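Local atomic coordinates of nucleoporin nup120 (Schizosaccharomyces pombe, PDB entry 4GQ2), a protein that serves as a structural constituent of the nuclear pore complex, the assembly through which transport between nucleus and cytoplasm passes. Residues 598-603 against 692-697; 698-703 against 719-724; 684-689 against 800-805; 582-587 against 626-631. One frame throughout, in Å; residues are numbered along the deposited sequence.

Contact 1: residues 598-603 against 692-697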
loop_
_atom_site.group_PDB
_atom_site.type_symbol
_atom_site.label_atom_id
_atom_site.label_comp_id
_atom_site.label_asym_id
_atom_site.label_seq_id
_atom_site.Cartn_x
_atom_site.Cartn_y
_atom_site.Cartn_z
ATOM N N TYR A 598 -16.860 -5.236 1.628
ATOM C CA TYR A 598 -16.720 -6.685 1.713
ATOM C C TYR A 598 -17.822 -7.408 0.928
ATOM O O TYR A 598 -17.551 -8.387 0.254
ATOM C CB TYR A 598 -16.720 -7.137 3.182
ATOM C CG TYR A 598 -16.758 -8.641 3.342
ATOM C CD1 TYR A 598 -17.968 -9.333 3.285
ATOM C CD2 TYR A 598 -15.579 -9.377 3.533
ATOM C CE1 TYR A 598 -18.012 -10.714 3.417
ATOM C CE2 TYR A 598 -15.615 -10.759 3.673
ATOM C CZ TYR A 598 -16.830 -11.419 3.616
ATOM O OH TYR A 598 -16.875 -12.784 3.756
ATOM N N SER A 599 -19.063 -6.927 1.028
ATOM C CA SER A 599 -20.162 -7.436 0.205
ATOM C C SER A 599 -19.934 -7.188 -1.294
ATOM O O SER A 599 -20.225 -8.061 -2.116
ATOM C CB SER A 599 -21.487 -6.793 0.609
ATOM O OG SER A 599 -21.837 -7.137 1.923
ATOM N N LEU A 600 -19.428 -6.003 -1.646
ATOM C CA LEU A 600 -19.208 -5.665 -3.065
ATOM C C LEU A 600 -18.069 -6.491 -3.629
ATOM O O LEU A 600 -18.132 -6.955 -4.767
ATOM C CB LEU A 600 -18.943 -4.161 -3.274
ATOM C CG LEU A 600 -20.097 -3.199 -2.980
ATOM C CD1 LEU A 600 -19.637 -1.748 -3.013
ATOM C CD2 LEU A 600 -21.239 -3.421 -3.965
ATOM N N ARG A 601 -17.042 -6.684 -2.808
ATOM C CA ARG A 601 -15.920 -7.559 -3.138
ATOM C C ARG A 601 -16.447 -8.954 -3.451
ATOM O O ARG A 601 -16.104 -9.544 -4.474
ATOM C CB ARG A 601 -14.974 -7.620 -1.942
ATOM C CG ARG A 601 -13.514 -7.883 -2.249
ATOM C CD ARG A 601 -12.713 -7.832 -0.957
ATOM N NE ARG A 601 -12.822 -6.523 -0.310
ATOM C CZ ARG A 601 -13.019 -6.328 0.993
ATOM N NH1 ARG A 601 -13.148 -7.358 1.814
ATOM N NH2 ARG A 601 -13.105 -5.096 1.476
ATOM N N GLU A 602 -17.310 -9.455 -2.570
ATOM C CA GLU A 602 -17.910 -10.775 -2.705
ATOM C C GLU A 602 -18.721 -10.831 -3.999
ATOM O O GLU A 602 -18.637 -11.792 -4.768
ATOM C CB GLU A 602 -18.797 -11.038 -1.491
ATOM C CG GLU A 602 -18.944 -12.486 -1.077
ATOM C CD GLU A 602 -19.610 -12.630 0.285
ATOM O OE1 GLU A 602 -19.075 -13.377 1.138
ATOM O OE2 GLU A 602 -20.661 -11.991 0.512
ATOM N N LEU A 603 -19.466 -9.766 -4.254
ATOM C CA LEU A 603 -20.294 -9.652 -5.447
ATOM C C LEU A 603 -19.482 -9.723 -6.746
ATOM O O LEU A 603 -19.908 -10.364 -7.704
ATOM C CB LEU A 603 -21.080 -8.342 -5.396
ATOM C CG LEU A 603 -22.570 -8.367 -5.714
ATOM C CD1 LEU A 603 -23.327 -9.058 -4.589
ATOM C CD2 LEU A 603 -23.085 -6.948 -5.905
ATOM N N SER A 692 -17.707 7.719 -5.155
ATOM C CA SER A 692 -18.684 8.136 -6.154
ATOM C C SER A 692 -19.480 6.943 -6.698
ATOM O O SER A 692 -20.714 6.954 -6.693
ATOM C CB SER A 692 -17.988 8.898 -7.290
ATOM O OG SER A 692 -18.799 8.961 -8.451
ATOM N N ILE A 693 -18.761 5.924 -7.167
ATOM C CA ILE A 693 -19.363 4.705 -7.706
ATOM C C ILE A 693 -20.275 4.034 -6.685
ATOM O O ILE A 693 -21.382 3.598 -7.016
ATOM C CB ILE A 693 -18.269 3.704 -8.142
ATOM C CG1 ILE A 693 -17.528 4.234 -9.371
ATOM C CG2 ILE A 693 -18.872 2.329 -8.416
ATOM C CD1 ILE A 693 -16.106 3.720 -9.506
ATOM N N GLU A 694 -19.809 3.963 -5.438
ATOM C CA GLU A 694 -20.600 3.383 -4.363
ATOM C C GLU A 694 -21.924 4.121 -4.175
ATOM O O GLU A 694 -22.979 3.489 -4.032
ATOM C CB GLU A 694 -19.795 3.335 -3.059
ATOM C CG GLU A 694 -18.771 2.207 -3.032
ATOM C CD GLU A 694 -17.678 2.398 -1.996
ATOM O OE1 GLU A 694 -17.716 3.406 -1.260
ATOM O OE2 GLU A 694 -16.779 1.529 -1.918
ATOM N N GLY A 695 -21.870 5.451 -4.178
ATOM C CA GLY A 695 -23.080 6.256 -4.036
ATOM C C GLY A 695 -24.140 5.868 -5.060
ATOM O O GLY A 695 -25.317 5.739 -4.721
ATOM N N PHE A 696 -23.712 5.664 -6.307
ATOM C CA PHE A 696 -24.611 5.285 -7.398
ATOM C C PHE A 696 -25.170 3.878 -7.197
ATOM O O PHE A 696 -26.382 3.663 -7.313
ATOM C CB PHE A 696 -23.913 5.410 -8.760
ATOM C CG PHE A 696 -23.652 6.829 -9.189
ATOM C CD1 PHE A 696 -24.692 7.748 -9.287
ATOM C CD2 PHE A 696 -22.367 7.244 -9.515
ATOM C CE1 PHE A 696 -24.449 9.054 -9.684
ATOM C CE2 PHE A 696 -22.117 8.551 -9.915
ATOM C CZ PHE A 696 -23.159 9.456 -10.001
ATOM N N ILE A 697 -24.285 2.932 -6.888
ATOM C CA ILE A 697 -24.697 1.579 -6.506
ATOM C C ILE A 697 -25.728 1.629 -5.380
ATOM O O ILE A 697 -26.760 0.963 -5.467
ATOM C CB ILE A 697 -23.496 0.678 -6.108
ATOM C CG1 ILE A 697 -22.616 0.390 -7.330
ATOM C CG2 ILE A 697 -23.977 -0.630 -5.488
ATOM C CD1 ILE A 697 -21.278 -0.254 -7.011
#
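Leu600 and Glu694 mark the closest backbone approach of two helical segments, their CA atoms 9.2 Å apart, a spacing wide enough that side chains alone bridge the two helices. Leu600 does so from its side by splitting its two methyl groups between two partners. CD1 lies 4.0 Å from Glu694 CG, so the leucine meets the aliphatic part of the glutamate and not its carboxylate; the two side chains cross obliquely. CD2 reaches 4.2 Å from Ile697 CG2, the two side chains sliding past each other in opposite directions. In Leu600, CG stands anti to the carbonyl carbon (chi1 -67°), and this sends the branched end out toward helix 672-703. Ile697 offers its short CG2 branch here, an arm that stays close to its own backbone and suits a shallow apolar touch.

A glutamate is at home in this buried position because its two halves do different work. CG adds to the apolar seam, while the extended chain carries the carboxylate on to partners outside the segments: OE1 bonds with His585 NE2, and OE2 takes both a salt bridge with Arg597 NE and a hydrogen bond with Trp729 NE1. The arginine would largely balance the buried negative charge, and three groups fix the rotation of the carboxylate.

Around this seam, in the helical domain, helix 719-739 lays Trp729 against Leu600, and helix 612-624 contributes Phe619 to the same leucine. On helix 672-703, Phe696 packs against Ile650 and Ile654 of helix 646-658.

Contact 2: residues 698-703 against 719-724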
loop_
_atom_site.group_PDB
_atom_site.type_symbol
_atom_site.label_atom_id
_atom_site.label_comp_id
_atom_site.label_asym_id
_atom_site.label_seq_id
_atom_site.Cartn_x
_atom_site.Cartn_y
_atom_site.Cartn_z
ATOM N N PHE A 698 -25.469 2.428 -4.343
ATOM C CA PHE A 698 -26.420 2.544 -3.225
ATOM C C PHE A 698 -27.770 3.048 -3.735
ATOM O O PHE A 698 -28.833 2.559 -3.333
ATOM C CB PHE A 698 -25.928 3.511 -2.142
ATOM C CG PHE A 698 -24.649 3.103 -1.463
ATOM C CD1 PHE A 698 -24.076 1.856 -1.671
ATOM C CD2 PHE A 698 -24.034 3.979 -0.567
ATOM C CE1 PHE A 698 -22.890 1.508 -1.037
ATOM C CE2 PHE A 698 -22.859 3.631 0.078
ATOM C CZ PHE A 698 -22.284 2.394 -0.161
ATOM N N LEU A 699 -27.707 4.037 -4.623
ATOM C CA LEU A 699 -28.893 4.666 -5.187
ATOM C C LEU A 699 -29.717 3.677 -6.014
ATOM O O LEU A 699 -30.922 3.526 -5.792
ATOM C CB LEU A 699 -28.481 5.873 -6.027
ATOM C CG LEU A 699 -29.449 7.047 -6.170
ATOM C CD1 LEU A 699 -29.875 7.589 -4.815
ATOM C CD2 LEU A 699 -28.777 8.128 -6.997
ATOM N N LEU A 700 -29.056 2.986 -6.939
ATOM C CA LEU A 700 -29.691 1.952 -7.761
ATOM C C LEU A 700 -30.317 0.842 -6.917
ATOM O O LEU A 700 -31.437 0.405 -7.185
ATOM C CB LEU A 700 -28.685 1.379 -8.768
ATOM C CG LEU A 700 -28.678 1.945 -10.195
ATOM C CD1 LEU A 700 -29.369 3.300 -10.330
ATOM C CD2 LEU A 700 -27.265 1.995 -10.762
ATOM N N SER A 701 -29.597 0.415 -5.884
ATOM C CA SER A 701 -30.088 -0.582 -4.939
ATOM C C SER A 701 -31.330 -0.131 -4.165
ATOM O O SER A 701 -32.207 -0.943 -3.866
ATOM C CB SER A 701 -28.972 -0.960 -3.960
ATOM O OG SER A 701 -29.491 -1.665 -2.849
ATOM N N LEU A 702 -31.386 1.150 -3.814
ATOM C CA LEU A 702 -32.549 1.711 -3.122
ATOM C C LEU A 702 -33.778 1.694 -4.039
ATOM O O LEU A 702 -34.836 1.198 -3.662
ATOM C CB LEU A 702 -32.253 3.143 -2.653
ATOM C CG LEU A 702 -33.238 3.802 -1.676
ATOM C CD1 LEU A 702 -32.509 4.798 -0.796
ATOM C CD2 LEU A 702 -34.403 4.483 -2.384
ATOM N N ILE A 703 -33.599 2.241 -5.239
ATOM C CA ILE A 703 -34.637 2.393 -6.247
ATOM C C ILE A 703 -35.318 1.070 -6.595
ATOM O O ILE A 703 -36.545 0.989 -6.596
ATOM C CB ILE A 703 -34.031 3.017 -7.531
ATOM C CG1 ILE A 703 -33.647 4.478 -7.291
ATOM C CG2 ILE A 703 -34.981 2.893 -8.720
ATOM C CD1 ILE A 703 -32.731 5.043 -8.360
ATOM N N ASP A 719 -30.057 -2.448 -15.085
ATOM C CA ASP A 719 -29.128 -3.566 -14.876
ATOM C C ASP A 719 -27.771 -3.391 -15.564
ATOM O O ASP A 719 -26.736 -3.720 -14.983
ATOM C CB ASP A 719 -29.770 -4.896 -15.294
ATOM C CG ASP A 719 -30.641 -4.764 -16.529
ATOM O OD1 ASP A 719 -31.762 -4.212 -16.410
ATOM O OD2 ASP A 719 -30.207 -5.222 -17.611
ATOM N N LYS A 720 -27.779 -2.878 -16.793
ATOM C CA LYS A 720 -26.545 -2.628 -17.532
ATOM C C LYS A 720 -25.735 -1.507 -16.888
ATOM O O LYS A 720 -24.506 -1.543 -16.883
ATOM C CB LYS A 720 -26.827 -2.288 -18.997
ATOM C CG LYS A 720 -27.251 -3.470 -19.851
ATOM C CD LYS A 720 -26.858 -3.256 -21.309
ATOM C CE LYS A 720 -27.793 -3.980 -22.269
ATOM N NZ LYS A 720 -27.856 -5.451 -22.040
ATOM N N LEU A 721 -26.439 -0.514 -16.357
ATOM C CA LEU A 721 -25.810 0.582 -15.646
ATOM C C LEU A 721 -25.194 0.078 -14.329
ATOM O O LEU A 721 -24.063 0.428 -13.996
ATOM C CB LEU A 721 -26.821 1.720 -15.406
ATOM C CG LEU A 721 -26.387 2.912 -14.538
ATOM C CD1 LEU A 721 -25.130 3.586 -15.082
ATOM C CD2 LEU A 721 -27.524 3.913 -14.404
ATOM N N PHE A 722 -25.941 -0.750 -13.600
ATOM C CA PHE A 722 -25.466 -1.340 -12.356
ATOM C C PHE A 722 -24.232 -2.216 -12.578
ATOM O O PHE A 722 -23.229 -2.063 -11.877
ATOM C CB PHE A 722 -26.587 -2.134 -11.676
ATOM C CG PHE A 722 -26.137 -2.911 -10.469
ATOM C CD1 PHE A 722 -25.516 -2.271 -9.400
ATOM C CD2 PHE A 722 -26.342 -4.283 -10.396
ATOM C CE1 PHE A 722 -25.101 -2.985 -8.289
ATOM C CE2 PHE A 722 -25.931 -5.004 -9.285
ATOM C CZ PHE A 722 -25.310 -4.354 -8.231
ATOM N N LEU A 723 -24.302 -3.117 -13.561
ATOM C CA LEU A 723 -23.179 -4.006 -13.875
ATOM C C LEU A 723 -21.916 -3.235 -14.230
ATOM O O LEU A 723 -20.813 -3.593 -13.806
ATOM C CB LEU A 723 -23.540 -4.980 -14.999
ATOM C CG LEU A 723 -24.418 -6.162 -14.581
ATOM C CD1 LEU A 723 -24.982 -6.870 -15.806
ATOM C CD2 LEU A 723 -23.672 -7.147 -13.688
ATOM N N SER A 724 -22.102 -2.179 -15.012
ATOM C CA SER A 724 -21.048 -1.257 -15.405
ATOM C C SER A 724 -20.388 -0.594 -14.182
ATOM O O SER A 724 -19.184 -0.383 -14.160
ATOM C CB SER A 724 -21.659 -0.173 -16.304
ATOM O OG SER A 724 -20.660 0.686 -16.805
#
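In the helical domain of Nup120, the end of helix 672-703 packs against the start of helix 719-739, the two running in roughly opposite directions; Leu700 of the first meets Leu721 and Phe722 of the second. The connection between them holds the short helix 709-713. The CA atoms of Leu700 and Phe722 are 7.1 Å apart, close enough for one methyl group to span the interface.

That methyl is Leu700 CD2. It lies 4.0 Å from Leu721 CG and 4.1 Å from Leu721 CD2, the two leucine side chains crossing at about a right angle. The same methyl rests 4.1 Å from Phe722 CA and 4.3 Å from Phe722 CB, so it meets the base of the phenylalanine and not its ring. Leucine suits the position because its branched end can touch two successive residues of the facing helix at once. Leu721 turns its branch point to the contact with CG anti to the backbone N (chi1 174°).

The Phe722 ring continues past Leu700 to Leu603 of helix 590-605. On the first helix, Ser701 OG hydrogen-bonds to Leu616 O of helix 612-624, where Phe619, Tyr620 and Ile624 also touch the serine; Leu699 and Leu702 face Leu636 of helix 630-641, and Ile703 lies on Leu640 of that same helix.

Contact 3: residues 684-689 against 800-805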
loop_
_atom_site.group_PDB
_atom_site.type_symbol
_atom_site.label_atom_id
_atom_site.label_comp_id
_atom_site.label_asym_id
_atom_site.label_seq_id
_atom_site.Cartn_x
_atom_site.Cartn_y
_atom_site.Cartn_z
ATOM N N SER A 684 -5.288 9.195 -4.656
ATOM C CA SER A 684 -6.179 10.281 -4.280
ATOM C C SER A 684 -7.409 10.371 -5.203
ATOM O O SER A 684 -8.523 10.584 -4.740
ATOM C CB SER A 684 -5.390 11.591 -4.244
ATOM O OG SER A 684 -6.255 12.683 -4.049
ATOM N N ILE A 685 -7.206 10.196 -6.505
ATOM C CA ILE A 685 -8.314 10.186 -7.464
ATOM C C ILE A 685 -9.204 8.949 -7.288
ATOM O O ILE A 685 -10.436 9.057 -7.257
ATOM C CB ILE A 685 -7.818 10.284 -8.931
ATOM C CG1 ILE A 685 -6.992 11.557 -9.160
ATOM C CG2 ILE A 685 -8.988 10.242 -9.906
ATOM C CD1 ILE A 685 -7.574 12.796 -8.525
ATOM N N LEU A 686 -8.576 7.783 -7.154
ATOM C CA LEU A 686 -9.296 6.512 -7.015
ATOM C C LEU A 686 -10.199 6.423 -5.791
ATOM O O LEU A 686 -11.224 5.757 -5.843
ATOM C CB LEU A 686 -8.336 5.322 -7.055
ATOM C CG LEU A 686 -7.601 5.066 -8.377
ATOM C CD1 LEU A 686 -6.513 4.044 -8.170
ATOM C CD2 LEU A 686 -8.527 4.613 -9.490
ATOM N N LYS A 687 -9.848 7.123 -4.750
ATOM C CA LYS A 687 -10.659 7.148 -3.579
ATOM C C LYS A 687 -11.937 7.893 -3.797
ATOM O O LYS A 687 -12.947 7.517 -3.324
ATOM C CB LYS A 687 -9.917 7.797 -2.450
ATOM C CG LYS A 687 -9.172 6.846 -1.582
ATOM C CD LYS A 687 -8.153 7.612 -0.798
ATOM C CE LYS A 687 -7.752 6.861 0.433
ATOM N NZ LYS A 687 -6.304 7.005 0.665
ATOM N N LYS A 688 -11.864 8.975 -4.520
ATOM C CA LYS A 688 -13.042 9.753 -4.888
ATOM C C LYS A 688 -13.900 8.986 -5.894
ATOM O O LYS A 688 -15.117 8.952 -5.771
ATOM C CB LYS A 688 -12.650 11.146 -5.382
ATOM C CG LYS A 688 -11.779 11.895 -4.383
ATOM C CD LYS A 688 -11.748 13.394 -4.636
ATOM C CE LYS A 688 -11.047 14.142 -3.509
ATOM N NZ LYS A 688 -9.567 14.099 -3.677
ATOM N N PHE A 689 -13.266 8.323 -6.854
ATOM C CA PHE A 689 -14.010 7.434 -7.747
ATOM C C PHE A 689 -14.801 6.348 -7.003
ATOM O O PHE A 689 -15.998 6.181 -7.246
ATOM C CB PHE A 689 -13.103 6.831 -8.833
ATOM C CG PHE A 689 -13.064 7.643 -10.097
ATOM C CD1 PHE A 689 -14.217 7.832 -10.850
ATOM C CD2 PHE A 689 -11.882 8.218 -10.536
ATOM C CE1 PHE A 689 -14.190 8.587 -12.014
ATOM C CE2 PHE A 689 -11.846 8.966 -11.704
ATOM C CZ PHE A 689 -13.000 9.150 -12.445
ATOM N N SER A 800 -7.626 6.283 -18.138
ATOM C CA SER A 800 -8.208 5.768 -19.374
ATOM C C SER A 800 -8.197 4.243 -19.384
ATOM O O SER A 800 -9.215 3.617 -19.676
ATOM C CB SER A 800 -7.470 6.319 -20.597
ATOM O OG SER A 800 -8.073 5.868 -21.796
ATOM N N ALA A 801 -7.056 3.651 -19.034
ATOM C CA ALA A 801 -6.935 2.191 -18.959
ATOM C C ALA A 801 -7.913 1.561 -17.968
ATOM O O ALA A 801 -8.266 0.383 -18.095
ATOM C CB ALA A 801 -5.509 1.789 -18.615
ATOM N N ILE A 802 -8.346 2.345 -16.986
ATOM C CA ILE A 802 -9.256 1.849 -15.960
ATOM C C ILE A 802 -10.685 1.843 -16.475
ATOM O O ILE A 802 -11.424 0.890 -16.242
ATOM C CB ILE A 802 -9.174 2.682 -14.653
ATOM C CG1 ILE A 802 -7.792 2.539 -14.008
ATOM C CG2 ILE A 802 -10.264 2.263 -13.671
ATOM C CD1 ILE A 802 -7.455 3.628 -13.003
ATOM N N PHE A 803 -11.074 2.908 -17.172
ATOM C CA PHE A 803 -12.485 3.104 -17.510
ATOM C C PHE A 803 -12.913 2.814 -18.951
ATOM O O PHE A 803 -14.092 2.551 -19.186
ATOM C CB PHE A 803 -12.947 4.503 -17.100
ATOM C CG PHE A 803 -12.887 4.749 -15.619
ATOM C CD1 PHE A 803 -13.839 4.191 -14.763
ATOM C CD2 PHE A 803 -11.884 5.544 -15.077
ATOM C CE1 PHE A 803 -13.786 4.423 -13.401
ATOM C CE2 PHE A 803 -11.820 5.771 -13.710
ATOM C CZ PHE A 803 -12.775 5.215 -12.873
ATOM N N ILE A 804 -11.998 2.884 -19.914
ATOM C CA ILE A 804 -12.419 2.711 -21.310
ATOM C C ILE A 804 -12.401 1.240 -21.693
ATOM O O ILE A 804 -11.351 0.601 -21.715
ATOM C CB ILE A 804 -11.727 3.680 -22.316
ATOM C CG1 ILE A 804 -10.274 3.285 -22.616
ATOM C CG2 ILE A 804 -11.858 5.130 -21.841
ATOM C CD1 ILE A 804 -10.086 2.592 -23.951
ATOM N N ARG A 805 -13.593 0.720 -21.973
ATOM C CA ARG A 805 -13.847 -0.720 -21.992
ATOM C C ARG A 805 -14.376 -1.231 -23.332
ATOM O O ARG A 805 -14.815 -0.448 -24.179
ATOM C CB ARG A 805 -14.848 -1.078 -20.887
ATOM C CG ARG A 805 -14.600 -0.394 -19.548
ATOM C CD ARG A 805 -15.516 -0.923 -18.455
ATOM N NE ARG A 805 -15.530 -2.382 -18.452
ATOM C CZ ARG A 805 -14.553 -3.145 -17.972
ATOM N NH1 ARG A 805 -13.470 -2.599 -17.430
ATOM N NH2 ARG A 805 -14.664 -4.464 -18.033
#
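Phe803 pushes its CZ corner over one face of the Phe689 ring, 3.5 Å above the plane and over its centre. The planes are inclined at 43° with centroids 4.5 Å apart, an oblique pairing; the closest atoms are Phe689 CD1 and Phe803 CZ at 3.6 Å. Beside the rings, Leu686 CD2 touches Ile802 CD1 at 3.8 Å, end methyl against end methyl. Ile802 also braces its neighbour, with CG2 lying 3.7 Å above the plane of the Phe803 ring.

These four buried residues join helix 672-703 to the C-terminal end of helix 790-803. Since the CA atoms of Phe689 and Phe803 are 10.8 Å apart, broad aromatic side chains suit the spacing, reaching out from opposite directions to meet between the helices. Were Phe689 cut back to an alanine, Phe803 CZ would probably lose the face it rests on, and its ring would be freer to turn.

Farther out, Phe660 touches both rings, and Ile549 of helix 548-553 lies against Phe689. Leu735 and Leu736 of helix 719-739 back Ile802 and Leu686 respectively. Just where Ile804 departs from helical geometry, the carbonyl oxygen of Phe803 accepts a hydrogen bond from Arg658 NH2.

Contact 4: residues 582-587 against 626-631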
loop_
_atom_site.group_PDB
_atom_site.type_symbol
_atom_site.label_atom_id
_atom_site.label_comp_id
_atom_site.label_asym_id
_atom_site.label_seq_id
_atom_site.Cartn_x
_atom_site.Cartn_y
_atom_site.Cartn_z
ATOM N N ARG A 582 -24.181 11.140 -3.273
ATOM C CA ARG A 582 -23.253 11.639 -2.257
ATOM C C ARG A 582 -23.864 11.613 -0.859
ATOM O O ARG A 582 -23.230 11.144 0.082
ATOM C CB ARG A 582 -22.812 13.073 -2.554
ATOM C CG ARG A 582 -21.922 13.260 -3.768
ATOM C CD ARG A 582 -21.181 14.592 -3.712
ATOM N NE ARG A 582 -22.047 15.746 -3.446
ATOM C CZ ARG A 582 -21.714 17.013 -3.689
ATOM N NH1 ARG A 582 -20.535 17.312 -4.228
ATOM N NH2 ARG A 582 -22.563 17.989 -3.404
ATOM N N SER A 583 -25.088 12.121 -0.726
ATOM C CA SER A 583 -25.705 12.254 0.582
ATOM C C SER A 583 -26.175 10.920 1.142
ATOM O O SER A 583 -26.200 10.734 2.355
ATOM C CB SER A 583 -26.832 13.289 0.563
ATOM O OG SER A 583 -27.868 12.895 -0.302
ATOM N N LEU A 584 -26.528 9.994 0.256
ATOM C CA LEU A 584 -26.827 8.617 0.661
ATOM C C LEU A 584 -25.568 7.923 1.177
ATOM O O LEU A 584 -25.591 7.287 2.235
ATOM C CB LEU A 584 -27.423 7.829 -0.503
ATOM C CG LEU A 584 -27.902 6.390 -0.302
ATOM C CD1 LEU A 584 -28.869 6.276 0.860
ATOM C CD2 LEU A 584 -28.577 5.909 -1.579
ATOM N N HIS A 585 -24.468 8.055 0.433
ATOM C CA HIS A 585 -23.180 7.518 0.884
ATOM C C HIS A 585 -22.849 7.978 2.281
ATOM O O HIS A 585 -22.416 7.184 3.123
ATOM C CB HIS A 585 -22.061 7.896 -0.072
ATOM C CG HIS A 585 -20.866 6.985 0.014
ATOM N ND1 HIS A 585 -19.980 7.043 1.029
ATOM C CD2 HIS A 585 -20.438 5.957 -0.822
ATOM C CE1 HIS A 585 -19.029 6.110 0.847
ATOM N NE2 HIS A 585 -19.311 5.443 -0.284
ATOM N N SER A 586 -23.098 9.257 2.551
ATOM C CA SER A 586 -22.727 9.864 3.830
ATOM C C SER A 586 -23.595 9.411 5.008
ATOM O O SER A 586 -23.362 9.821 6.142
ATOM C CB SER A 586 -22.755 11.386 3.711
ATOM O OG SER A 586 -24.093 11.851 3.743
ATOM N N CYS A 587 -24.597 8.578 4.738
ATOM C CA CYS A 587 -25.397 7.941 5.793
ATOM C C CYS A 587 -24.670 6.769 6.459
ATOM O O CYS A 587 -25.098 6.278 7.509
ATOM C CB CYS A 587 -26.727 7.440 5.226
ATOM S SG CYS A 587 -27.817 8.739 4.608
ATOM N N PRO A 626 -31.223 -0.657 6.935
ATOM C CA PRO A 626 -31.022 -0.369 8.365
ATOM C C PRO A 626 -30.279 0.932 8.661
ATOM O O PRO A 626 -30.252 1.376 9.808
ATOM C CB PRO A 626 -30.197 -1.561 8.860
ATOM C CG PRO A 626 -29.552 -2.118 7.644
ATOM C CD PRO A 626 -30.523 -1.891 6.527
ATOM N N ASN A 627 -29.694 1.543 7.640
ATOM C CA ASN A 627 -28.883 2.737 7.838
ATOM C C ASN A 627 -29.552 4.018 7.362
ATOM O O ASN A 627 -29.097 5.115 7.683
ATOM C CB ASN A 627 -27.516 2.560 7.167
ATOM C CG ASN A 627 -26.682 1.472 7.821
ATOM O OD1 ASN A 627 -26.168 1.647 8.929
ATOM N ND2 ASN A 627 -26.545 0.341 7.137
ATOM N N VAL A 628 -30.638 3.876 6.607
ATOM C CA VAL A 628 -31.307 5.029 6.009
ATOM C C VAL A 628 -32.734 5.210 6.534
ATOM O O VAL A 628 -33.570 4.303 6.461
ATOM C CB VAL A 628 -31.291 4.977 4.463
ATOM C CG1 VAL A 628 -31.733 6.305 3.880
ATOM C CG2 VAL A 628 -29.897 4.643 3.950
ATOM N N ASP A 629 -32.967 6.407 7.066
ATOM C CA ASP A 629 -34.237 6.882 7.616
ATOM C C ASP A 629 -35.393 6.817 6.589
ATOM O O ASP A 629 -35.226 7.245 5.443
ATOM C CB ASP A 629 -33.988 8.327 8.082
ATOM C CG ASP A 629 -35.183 8.969 8.758
ATOM O OD1 ASP A 629 -36.336 8.753 8.331
ATOM O OD2 ASP A 629 -34.948 9.730 9.722
ATOM N N PRO A 630 -36.559 6.265 6.996
ATOM C CA PRO A 630 -37.802 6.188 6.205
ATOM C C PRO A 630 -38.223 7.478 5.483
ATOM O O PRO A 630 -38.632 7.416 4.320
ATOM C CB PRO A 630 -38.868 5.803 7.243
ATOM C CG PRO A 630 -38.135 5.405 8.487
ATOM C CD PRO A 630 -36.658 5.448 8.218
ATOM N N ASP A 631 -38.146 8.622 6.163
ATOM C CA ASP A 631 -38.417 9.917 5.519
ATOM C C ASP A 631 -37.415 10.201 4.401
ATOM O O ASP A 631 -37.794 10.674 3.326
ATOM C CB ASP A 631 -38.399 11.068 6.531
ATOM C CG ASP A 631 -38.583 12.436 5.873
ATOM O OD1 ASP A 631 -39.739 12.811 5.581
ATOM O OD2 ASP A 631 -37.569 13.137 5.651
#
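One residue before Leu584, which meets Val628 across the contact, Ser583 OG hydrogen-bonds to Tyr632 OH of helix 630-641 and to Asp579 O one turn earlier in its own helix. A weaker bond to Leu580 O adds to the grip on this hydroxyl. Close by, Ser586 OG donates to Ser583 O at 2.8 Å, tilted 34° from the carbonyl plane. A serine fits the end of a helix well, being short enough to fold back on a carbonyl one turn earlier, and Cys587 N likewise returns to Leu584 O at 3.0 Å.

Across the contact the forces are apolar. Leu584 CD1 comes within 3.6 Å of Val628 CG2 and 4.2 Å of Val628 CG1, bearing on the valine's fork with the two side chains at about a right angle. With CG anti to the backbone N (chi1 -176°), the leucine brings its end nearer to Val628 than its first bond would suggest. Cys587 CB, 4.1 Å from Asn627 O, fills the edge beside them.

The arrangement brings the C-terminal end of helix 571-585 against the loop that leads into helix 630-641. Asp629 is the N-cap of that helix: its OD1 accepts from Asp631 N at 2.8 Å (N-H...O angle 141°), using the anti side of the carboxylate. Proline suits the next position, since its fixed ring favours a helical start and its missing N-H costs little in a first turn. Before the cap, Asn627 ND2 donates to His623 O, and on the other flank Phe698 and Leu699 of helix 672-703 pack on Leu584.

Followed from the N terminus, contact 4 opens first, at 582-587, and contact 1 opens at 598-603 before contact 4 closes at 626-631; since contact 1 closes only at 692-697, the two loops cross. Contact 3 opens at 684-689, inside the loop of contact 1, and closes at 800-805, so these also cross. Contact 2, from 698-703 to 719-724, follows contact 1 in series and is nested within the loop of contact 3. Helix 672-703 serves contacts 1, 2 and 3, and its Phe698 also packs on His585 of contact 4. It thus links helices 571-585, 590-605, 719-739 and 790-803.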